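Cytochrome P450 monooxygenase (Rhodococcus sp. ECU0066, PDB 6KBH) is a self-sufficient cytochrome P450 that probably performs monooxygenation at its heme, with electrons supplied through FMN and a [2Fe-2S] cluster carried on the same chain. Local coordinates at residues A[478-483]-A[491-496]; A[512-517]-A[560-565]; A[536-541]-A[550-555]. One frame throughout, in Å; residues are numbered along the deposited sequence.

In the fold
Following the chain from the N terminus, interaction 1 comes first and closes the hairpin formed by strands 475-486 and 489-496. The chain then enters strand 510-515, which opens interaction 2; its partner, strand 560-567, returns more than forty residues later. Interaction 3, between the loop 536-541 and helix 547-554, is nested inside that long loop, while interaction 1 stands in series before both. All three belong to the FR-type flavin-binding domain. Strand 475-486 lies beside strand 560-567, which joins interactions 1 and 2 in one antiparallel sheet, and A478 packs on T560. I551 and W550 of the helix pack against I492, C515 and L561, bringing interaction 3 up against both strand pairs.

Interaction 1: A[478-483]-A[491-496]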
loop_
_atom_site.group_PDB
_atom_site.type_symbol
_atom_site.label_atom_id
_atom_site.label_comp_id
_atom_site.label_asym_id
_atom_site.label_seq_id
_atom_site.Cartn_x
_atom_site.Cartn_y
_atom_site.Cartn_z
ATOM N N ALA A 478 21.630 -8.817 -6.677
ATOM C CA ALA A 478 22.769 -8.165 -7.294
ATOM C C ALA A 478 23.091 -8.853 -8.608
ATOM O O ALA A 478 22.919 -10.069 -8.752
ATOM C CB ALA A 478 23.997 -8.193 -6.369
ATOM N N VAL A 479 23.547 -8.061 -9.572
ATOM C CA VAL A 479 23.930 -8.575 -10.881
ATOM C C VAL A 479 25.400 -8.975 -10.822
ATOM O O VAL A 479 26.283 -8.121 -10.690
ATOM C CB VAL A 479 23.666 -7.547 -11.991
ATOM C CG1 VAL A 479 24.212 -6.168 -11.621
ATOM C CG2 VAL A 479 24.251 -8.030 -13.305
ATOM N N SER A 480 25.663 -10.278 -10.915
ATOM C CA SER A 480 27.028 -10.786 -10.861
ATOM C C SER A 480 27.680 -10.917 -12.231
ATOM O O SER A 480 28.905 -11.051 -12.303
ATOM C CB SER A 480 27.051 -12.145 -10.166
ATOM O OG SER A 480 26.214 -13.074 -10.840
ATOM N N GLY A 481 26.900 -10.891 -13.309
ATOM C CA GLY A 481 27.480 -11.011 -14.630
ATOM C C GLY A 481 26.551 -10.687 -15.782
ATOM O O GLY A 481 25.360 -11.015 -15.747
ATOM N N LEU A 482 27.099 -10.040 -16.811
ATOM C CA LEU A 482 26.393 -9.738 -18.051
ATOM C C LEU A 482 27.106 -10.446 -19.191
ATOM O O LEU A 482 28.299 -10.220 -19.408
ATOM C CB LEU A 482 26.352 -8.233 -18.326
ATOM C CG LEU A 482 25.627 -7.319 -17.345
ATOM C CD1 LEU A 482 24.415 -8.043 -16.804
ATOM C CD2 LEU A 482 26.546 -6.853 -16.234
ATOM N N GLU A 483 26.378 -11.285 -19.925
ATOM C CA GLU A 483 26.947 -12.032 -21.039
ATOM C C GLU A 483 26.109 -11.810 -22.289
ATOM O O GLU A 483 24.877 -11.886 -22.238
ATOM C CB GLU A 483 27.030 -13.528 -20.721
ATOM C CG GLU A 483 27.473 -14.382 -21.902
ATOM C CD GLU A 483 27.668 -15.840 -21.535
ATOM O OE1 GLU A 483 27.596 -16.168 -20.331
ATOM O OE2 GLU A 483 27.894 -16.660 -22.450
ATOM N N LEU A 491 22.502 -11.885 -21.275
ATOM C CA LEU A 491 22.193 -12.880 -20.259
ATOM C C LEU A 491 22.625 -12.311 -18.912
ATOM O O LEU A 491 23.822 -12.106 -18.670
ATOM C CB LEU A 491 22.887 -14.209 -20.546
ATOM C CG LEU A 491 22.469 -15.333 -19.591
ATOM C CD1 LEU A 491 20.984 -15.648 -19.728
ATOM C CD2 LEU A 491 23.308 -16.583 -19.798
ATOM N N ILE A 492 21.658 -12.056 -18.037
ATOM C CA ILE A 492 21.922 -11.465 -16.731
ATOM C C ILE A 492 21.937 -12.568 -15.683
ATOM O O ILE A 492 21.035 -13.416 -15.647
ATOM C CB ILE A 492 20.880 -10.391 -16.378
ATOM C CG1 ILE A 492 20.821 -9.322 -17.465
ATOM C CG2 ILE A 492 21.215 -9.752 -15.049
ATOM C CD1 ILE A 492 19.753 -8.289 -17.219
ATOM N N THR A 493 22.964 -12.561 -14.839
ATOM C CA THR A 493 23.064 -13.464 -13.701
ATOM C C THR A 493 22.767 -12.667 -12.437
ATOM O O THR A 493 23.503 -11.731 -12.103
ATOM C CB THR A 493 24.449 -14.101 -13.624
ATOM O OG1 THR A 493 25.437 -13.121 -13.952
ATOM C CG2 THR A 493 24.564 -15.247 -14.604
ATOM N N LEU A 494 21.691 -13.028 -11.744
ATOM C CA LEU A 494 21.209 -12.268 -10.597
ATOM C C LEU A 494 21.439 -13.062 -9.318
ATOM O O LEU A 494 20.950 -14.191 -9.184
ATOM C CB LEU A 494 19.735 -11.908 -10.770
ATOM C CG LEU A 494 19.545 -10.769 -11.777
ATOM C CD1 LEU A 494 18.073 -10.501 -12.037
ATOM C CD2 LEU A 494 20.258 -9.506 -11.302
ATOM N N ARG A 495 22.169 -12.455 -8.381
ATOM C CA ARG A 495 22.598 -13.060 -7.127
ATOM C C ARG A 495 21.805 -12.488 -5.959
ATOM O O ARG A 495 21.621 -11.270 -5.873
ATOM C CB ARG A 495 24.086 -12.780 -6.879
ATOM C CG ARG A 495 25.034 -13.597 -7.707
ATOM C CD ARG A 495 25.053 -15.018 -7.218
ATOM N NE ARG A 495 25.548 -15.905 -8.254
ATOM C CZ ARG A 495 26.815 -16.271 -8.432
ATOM N NH1 ARG A 495 27.770 -15.850 -7.615
ATOM N NH2 ARG A 495 27.107 -17.078 -9.444
ATOM N N ASP A 496 21.383 -13.349 -5.029
ATOM C CA ASP A 496 20.747 -12.885 -3.798
ATOM C C ASP A 496 21.830 -12.511 -2.792
ATOM O O ASP A 496 22.655 -13.351 -2.412
ATOM C CB ASP A 496 19.803 -13.943 -3.211
ATOM C CG ASP A 496 19.117 -13.476 -1.908
ATOM O OD1 ASP A 496 19.418 -12.377 -1.397
ATOM O OD2 ASP A 496 18.254 -14.229 -1.392
#
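V479 and L482 pack against I492 and L494 on the inner face of an antiparallel beta hairpin, part of the six-stranded flavin-binding barrel of the FR-type domain. Beta-branched valine and isoleucine, with leucine, suit this face, where V479 CG2 lies 3.9 Å from I492 CG2. L482 and I492 run side by side in the same direction, and L482 continues onto L555 and V557 beyond the hairpin. The backbone ladder is firm at both ends: A478 and R495 exchange two nearly straight N-H...O bonds, and E483 and L491 also exchange two, less straight.

Between these ends, S480 and G481 together face the single residue T493, a beta bulge. S480 N donates to T493 O over 2.9 Å. G481 has no side chain to collide with the threonine hydroxyl, which lies on the face where a beta carbon would point.

The other face is more open to solvent, at R495 and at E483, whose extended chain carries its carboxylate outward, whereas L491 is buried and packs on Q535. R495 CG, set beside its backbone N by chi1 -76°, lies 3.4 Å from S480 OG, which also lies over one face of the guanidinium, offset to the rim. At the bulge G481 O accepts two bonds from one residue: T493 N at 3.0 Å and T493 OG1 at 2.8 Å.

Interaction 2: A[512-517]-A[560-565]; sequences DVDCGA and TLRVRG
Strands 510-515 and 560-567 are antiparallel neighbours in the flavin-binding barrel, and V513 faces V563 across them as a non-hydrogen-bonded pair. Backbone bonds flank this pair: R564 N donates to D512 O over 2.8 Å, and D514 N to R562 O over 3.0 Å. On the face of the valines, V513 CG2 meets L561 CD1 at 3.5 Å, the two side chains crossing at a slant. Branched apolar residues suit this buried side, where V563 also rests on M477 of the next strand.

The opposite face is charged. D514 reaches across with CG beside its own backbone N (chi1 -73°), and each carboxylate oxygen serves a different arginine. OD1 is met on its syn side by R564 NH1 at 3.1 Å, a bent hydrogen bond within a salt bridge. OD2 lies over a face of the R562 guanidinium, 3.1 Å from NE, with the two planes 83° apart; this link is one of charge alone. D514, shared by both arginines, probably helps to balance their like charges.

R564 has a second anion: its NH2 forms a salt bridge with D734, beside the cluster ligand C735, while D512 pairs with R567. Antiparallel pairing with one greasy and one polar face is typical of barrel strands, and here the charged face links the flavin barrel to the [2Fe-2S] site.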
loop_
_atom_site.group_PDB
_atom_site.type_symbol
_atom_site.label_atom_id
_atom_site.label_comp_id
_atom_site.label_asym_id
_atom_site.label_seq_id
_atom_site.Cartn_x
_atom_site.Cartn_y
_atom_site.Cartn_z
ATOM N N ASP A 512 9.414 -10.230 -11.988
ATOM C CA ASP A 512 9.187 -8.810 -12.214
ATOM C C ASP A 512 10.376 -8.037 -11.655
ATOM O O ASP A 512 10.567 -7.969 -10.436
ATOM C CB ASP A 512 7.873 -8.361 -11.580
ATOM C CG ASP A 512 6.689 -9.166 -12.076
ATOM O OD1 ASP A 512 6.892 -10.326 -12.491
ATOM O OD2 ASP A 512 5.558 -8.635 -12.072
ATOM N N VAL A 513 11.171 -7.460 -12.550
ATOM C CA VAL A 513 12.402 -6.763 -12.200
ATOM C C VAL A 513 12.238 -5.293 -12.561
ATOM O O VAL A 513 11.811 -4.966 -13.674
ATOM C CB VAL A 513 13.616 -7.381 -12.921
ATOM C CG1 VAL A 513 13.312 -7.590 -14.397
ATOM C CG2 VAL A 513 14.839 -6.509 -12.739
ATOM N N ASP A 514 12.567 -4.409 -11.621
ATOM C CA ASP A 514 12.416 -2.973 -11.840
ATOM C C ASP A 514 13.505 -2.471 -12.775
ATOM O O ASP A 514 14.652 -2.298 -12.360
ATOM C CB ASP A 514 12.472 -2.227 -10.511
ATOM C CG ASP A 514 11.223 -2.410 -9.691
ATOM O OD1 ASP A 514 10.323 -3.151 -10.139
ATOM O OD2 ASP A 514 11.141 -1.809 -8.600
ATOM N N CYS A 515 13.152 -2.193 -14.031
ATOM C CA CYS A 515 14.128 -1.696 -15.000
ATOM C C CYS A 515 14.111 -0.171 -14.966
ATOM O O CYS A 515 13.498 0.504 -15.797
ATOM C CB CYS A 515 13.832 -2.239 -16.390
ATOM S SG CYS A 515 13.514 -4.012 -16.420
ATOM N N GLY A 516 14.810 0.376 -13.978
ATOM C CA GLY A 516 14.761 1.813 -13.769
ATOM C C GLY A 516 13.434 2.201 -13.148
ATOM O O GLY A 516 13.017 1.645 -12.125
ATOM N N ALA A 517 12.748 3.154 -13.776
ATOM C CA ALA A 517 11.470 3.636 -13.269
ATOM C C ALA A 517 10.295 2.742 -13.648
ATOM O O ALA A 517 9.158 3.058 -13.279
ATOM C CB ALA A 517 11.211 5.062 -13.763
ATOM N N THR A 560 22.272 -3.363 -8.103
ATOM C CA THR A 560 21.259 -4.191 -7.468
ATOM C C THR A 560 19.877 -3.776 -7.945
ATOM O O THR A 560 19.569 -2.587 -8.030
ATOM C CB THR A 560 21.327 -4.127 -5.936
ATOM O OG1 THR A 560 21.322 -2.761 -5.491
ATOM C CG2 THR A 560 22.572 -4.841 -5.441
ATOM N N LEU A 561 19.059 -4.765 -8.249
ATOM C CA LEU A 561 17.747 -4.573 -8.818
ATOM C C LEU A 561 16.737 -5.191 -7.861
ATOM O O LEU A 561 16.964 -6.272 -7.315
ATOM C CB LEU A 561 17.630 -5.268 -10.176
ATOM C CG LEU A 561 18.202 -4.591 -11.420
ATOM C CD1 LEU A 561 18.222 -5.574 -12.582
ATOM C CD2 LEU A 561 17.395 -3.378 -11.762
ATOM N N ARG A 562 15.618 -4.508 -7.670
ATOM C CA ARG A 562 14.487 -5.069 -6.954
ATOM C C ARG A 562 13.749 -6.027 -7.884
ATOM O O ARG A 562 13.459 -5.699 -9.035
ATOM C CB ARG A 562 13.541 -3.970 -6.461
ATOM C CG ARG A 562 12.138 -4.456 -6.225
ATOM C CD ARG A 562 11.457 -3.668 -5.107
ATOM N NE ARG A 562 10.660 -2.546 -5.603
ATOM C CZ ARG A 562 9.349 -2.592 -5.835
ATOM N NH1 ARG A 562 8.659 -3.699 -5.601
ATOM N NH2 ARG A 562 8.721 -1.521 -6.286
ATOM N N VAL A 563 13.460 -7.222 -7.393
ATOM C CA VAL A 563 12.982 -8.311 -8.228
ATOM C C VAL A 563 11.994 -9.116 -7.406
ATOM O O VAL A 563 12.336 -9.614 -6.326
ATOM C CB VAL A 563 14.151 -9.175 -8.724
ATOM C CG1 VAL A 563 15.111 -9.505 -7.607
ATOM C CG2 VAL A 563 13.656 -10.424 -9.376
ATOM N N ARG A 564 10.769 -9.229 -7.906
ATOM C CA ARG A 564 9.638 -9.728 -7.131
ATOM C C ARG A 564 9.313 -11.148 -7.562
ATOM O O ARG A 564 9.061 -11.391 -8.746
ATOM C CB ARG A 564 8.433 -8.808 -7.311
ATOM C CG ARG A 564 8.744 -7.387 -6.879
ATOM C CD ARG A 564 7.507 -6.598 -6.502
ATOM N NE ARG A 564 6.729 -6.170 -7.659
ATOM C CZ ARG A 564 7.089 -5.192 -8.485
ATOM N NH1 ARG A 564 8.232 -4.542 -8.305
ATOM N NH2 ARG A 564 6.305 -4.871 -9.503
ATOM N N GLY A 565 9.238 -12.051 -6.580
ATOM C CA GLY A 565 9.407 -13.476 -6.758
ATOM C C GLY A 565 8.688 -14.127 -7.922
ATOM O O GLY A 565 7.725 -13.596 -8.487
#

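Interaction 3: A[536-541]-A[550-555]; sequences VAVLHD and WIHTEL. With FMN (flavin mononucleotide), chain B.
V538 and I551 meet tip to tip, the apolar part of a contact that sets the loop after strand 533-536 against helix 547-554 beside the flavin. V538 CG1 lies 3.5 Å from I551 CG2, and its other methyl CG2 is 3.7 Å from I551 CD1. Beta-branched residues suit the place because each offers two carbon branches to this buried layer, to which Y522 adds a ring.

The aromatic contacts belong to two histidines. H540 CB stands over one face of the H552 ring, 3.4 Å from its centroid, a CH-pi contact. The H540 ring itself is oblique to that of H552, with centroids 4.3 Å apart and planes at 59°. H552 CG, set beside its backbone N (chi1 -61°), lies 3.3 Å from H540 CD2; the H552 and V538 side chains pass each other in opposite directions. An alanine in place of H552 would probably leave H540 CB without the face it rests on and the H540 ring freer to turn.

Contacts with FMN come from the far side of the loop. The flavin methyl C8M lies 3.2 Å from L539 N and 3.8 Å from V538 CA. The first residues of the helix, G547 and S548, hydrogen-bond FMN through their backbone N atoms.

D541 N makes a weak hydrogen bond to S548 OG, but between these segments the contact is mainly apolar and CH-pi, so fit of shape probably matters most.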
loop_
_atom_site.group_PDB
_atom_site.type_symbol
_atom_site.label_atom_id
_atom_site.label_comp_id
_atom_site.label_asym_id
_atom_site.label_seq_id
_atom_site.Cartn_x
_atom_site.Cartn_y
_atom_site.Cartn_z
ATOM N N VAL A 536 18.184 -14.441 -16.552
ATOM C CA VAL A 536 17.254 -13.930 -17.547
ATOM C C VAL A 536 18.055 -13.457 -18.751
ATOM O O VAL A 536 19.225 -13.080 -18.633
ATOM C CB VAL A 536 16.375 -12.788 -16.994
ATOM C CG1 VAL A 536 15.413 -13.322 -15.951
ATOM C CG2 VAL A 536 17.245 -11.690 -16.407
ATOM N N ALA A 537 17.416 -13.479 -19.918
ATOM C CA ALA A 537 18.074 -13.124 -21.174
ATOM C C ALA A 537 17.275 -12.025 -21.871
ATOM O O ALA A 537 16.446 -12.315 -22.730
ATOM C CB ALA A 537 18.238 -14.350 -22.066
ATOM N N VAL A 538 17.551 -10.767 -21.540
ATOM C CA VAL A 538 16.740 -9.659 -22.039
ATOM C C VAL A 538 17.166 -9.281 -23.453
ATOM O O VAL A 538 18.360 -9.229 -23.772
ATOM C CB VAL A 538 16.834 -8.456 -21.085
ATOM C CG1 VAL A 538 18.273 -8.007 -20.953
ATOM C CG2 VAL A 538 15.948 -7.315 -21.571
ATOM N N LEU A 539 16.181 -9.017 -24.309
ATOM C CA LEU A 539 16.410 -8.540 -25.667
ATOM C C LEU A 539 16.240 -7.025 -25.727
ATOM O O LEU A 539 15.336 -6.465 -25.100
ATOM C CB LEU A 539 15.446 -9.214 -26.652
ATOM C CG LEU A 539 15.081 -8.480 -27.950
ATOM C CD1 LEU A 539 16.284 -8.352 -28.875
ATOM C CD2 LEU A 539 13.925 -9.160 -28.670
ATOM N N HIS A 540 17.122 -6.366 -26.479
ATOM C CA HIS A 540 16.979 -4.941 -26.777
ATOM C C HIS A 540 15.854 -4.793 -27.782
ATOM O O HIS A 540 16.053 -4.980 -28.984
ATOM C CB HIS A 540 18.271 -4.357 -27.339
ATOM C CG HIS A 540 18.458 -2.898 -27.053
ATOM N ND1 HIS A 540 17.463 -1.964 -27.247
ATOM C CD2 HIS A 540 19.538 -2.209 -26.615
ATOM C CE1 HIS A 540 17.918 -0.766 -26.925
ATOM N NE2 HIS A 540 19.173 -0.887 -26.537
ATOM N N ASP A 541 14.663 -4.475 -27.297
ATOM C CA ASP A 541 13.573 -4.176 -28.208
ATOM C C ASP A 541 13.940 -2.948 -29.030
ATOM O O ASP A 541 14.223 -1.880 -28.471
ATOM C CB ASP A 541 12.280 -3.948 -27.427
ATOM C CG ASP A 541 11.043 -4.170 -28.272
ATOM O OD1 ASP A 541 11.190 -4.451 -29.482
ATOM O OD2 ASP A 541 9.925 -4.062 -27.726
ATOM N N TRP A 550 16.988 0.502 -20.817
ATOM C CA TRP A 550 17.684 0.733 -19.557
ATOM C C TRP A 550 18.625 -0.415 -19.213
ATOM O O TRP A 550 19.759 -0.186 -18.773
ATOM C CB TRP A 550 16.688 0.947 -18.415
ATOM C CG TRP A 550 17.416 1.260 -17.154
ATOM C CD1 TRP A 550 17.845 2.486 -16.741
ATOM C CD2 TRP A 550 17.877 0.321 -16.172
ATOM N NE1 TRP A 550 18.521 2.375 -15.550
ATOM C CE2 TRP A 550 18.555 1.056 -15.181
ATOM C CE3 TRP A 550 17.770 -1.066 -16.029
ATOM C CZ2 TRP A 550 19.123 0.451 -14.061
ATOM C CZ3 TRP A 550 18.334 -1.664 -14.916
ATOM C CH2 TRP A 550 19.002 -0.907 -13.948
ATOM N N ILE A 551 18.173 -1.654 -19.403
ATOM C CA ILE A 551 19.005 -2.804 -19.056
ATOM C C ILE A 551 20.266 -2.834 -19.908
ATOM O O ILE A 551 21.365 -3.114 -19.413
ATOM C CB ILE A 551 18.204 -4.111 -19.196
ATOM C CG1 ILE A 551 17.055 -4.150 -18.192
ATOM C CG2 ILE A 551 19.116 -5.295 -18.990
ATOM C CD1 ILE A 551 16.082 -5.273 -18.448
ATOM N N HIS A 552 20.130 -2.542 -21.199
ATOM C CA HIS A 552 21.280 -2.562 -22.095
ATOM C C HIS A 552 22.163 -1.333 -21.928
ATOM O O HIS A 552 23.382 -1.423 -22.108
ATOM C CB HIS A 552 20.812 -2.655 -23.547
ATOM C CG HIS A 552 20.036 -3.896 -23.859
ATOM N ND1 HIS A 552 20.401 -4.773 -24.856
ATOM C CD2 HIS A 552 18.921 -4.414 -23.293
ATOM C CE1 HIS A 552 19.541 -5.775 -24.894
ATOM N NE2 HIS A 552 18.631 -5.578 -23.960
ATOM N N THR A 553 21.576 -0.188 -21.584
ATOM C CA THR A 553 22.303 1.073 -21.642
ATOM C C THR A 553 22.956 1.470 -20.323
ATOM O O THR A 553 24.032 2.078 -20.344
ATOM C CB THR A 553 21.372 2.196 -22.127
ATOM O OG1 THR A 553 22.155 3.289 -22.620
ATOM C CG2 THR A 553 20.454 2.700 -21.013
ATOM N N GLU A 554 22.358 1.137 -19.169
ATOM C CA GLU A 554 22.838 1.728 -17.925
ATOM C C GLU A 554 22.924 0.740 -16.763
ATOM O O GLU A 554 23.039 1.172 -15.610
ATOM C CB GLU A 554 21.956 2.915 -17.521
ATOM C CG GLU A 554 22.494 4.260 -17.983
ATOM C CD GLU A 554 21.559 5.403 -17.650
ATOM O OE1 GLU A 554 20.341 5.157 -17.527
ATOM O OE2 GLU A 554 22.041 6.547 -17.510
ATOM N N LEU A 555 22.880 -0.564 -17.026
ATOM C CA LEU A 555 23.132 -1.572 -16.004
ATOM C C LEU A 555 24.561 -2.078 -16.152
ATOM O O LEU A 555 24.983 -2.445 -17.254
ATOM C CB LEU A 555 22.140 -2.738 -16.107
ATOM C CG LEU A 555 22.304 -3.957 -15.177
ATOM C CD1 LEU A 555 20.984 -4.694 -15.043
ATOM C CD2 LEU A 555 23.373 -4.939 -15.636
HETATM N N1 FMN B . 6.624 -10.241 -20.790
HETATM C C2 FMN B . 5.672 -10.842 -20.061
HETATM O O2 FMN B . 4.553 -10.254 -19.907
HETATM N N3 FMN B . 5.856 -12.038 -19.487
HETATM C C4 FMN B . 7.039 -12.664 -19.647
HETATM O O4 FMN B . 7.252 -13.876 -19.078
HETATM C C4A FMN B . 8.047 -12.065 -20.402
HETATM N N5 FMN B . 9.220 -12.700 -20.552
HETATM C C5A FMN B . 10.180 -12.111 -21.275
HETATM C C6 FMN B . 11.377 -12.790 -21.413
HETATM C C7 FMN B . 12.398 -12.233 -22.146
HETATM C C7M FMN B . 13.681 -13.098 -22.212
HETATM C C8 FMN B . 12.240 -10.986 -22.763
HETATM C C8M FMN B . 13.339 -10.331 -23.575
HETATM C C9 FMN B . 11.031 -10.312 -22.636
HETATM C C9A FMN B . 9.993 -10.862 -21.878
HETATM N N10 FMN B . 8.807 -10.230 -21.730
HETATM C C10 FMN B . 7.830 -10.822 -20.988
HETATM C "C1'" FMN B . 8.552 -8.879 -22.321
HETATM C "C2'" FMN B . 9.027 -7.764 -21.424
HETATM O "O2'" FMN B . 8.309 -7.638 -20.267
HETATM C "C3'" FMN B . 9.005 -6.441 -22.146
HETATM O "O3'" FMN B . 7.751 -6.105 -22.678
HETATM C "C4'" FMN B . 10.084 -6.393 -23.250
HETATM O "O4'" FMN B . 11.356 -6.842 -22.974
HETATM C "C5'" FMN B . 10.355 -4.931 -23.718
HETATM O "O5'" FMN B . 10.418 -3.906 -22.696
HETATM P P FMN B . 10.304 -2.404 -23.140
HETATM O O1P FMN B . 9.816 -1.564 -21.988
HETATM O O2P FMN B . 11.634 -1.869 -23.568
HETATM O O3P FMN B . 9.344 -2.343 -24.286
#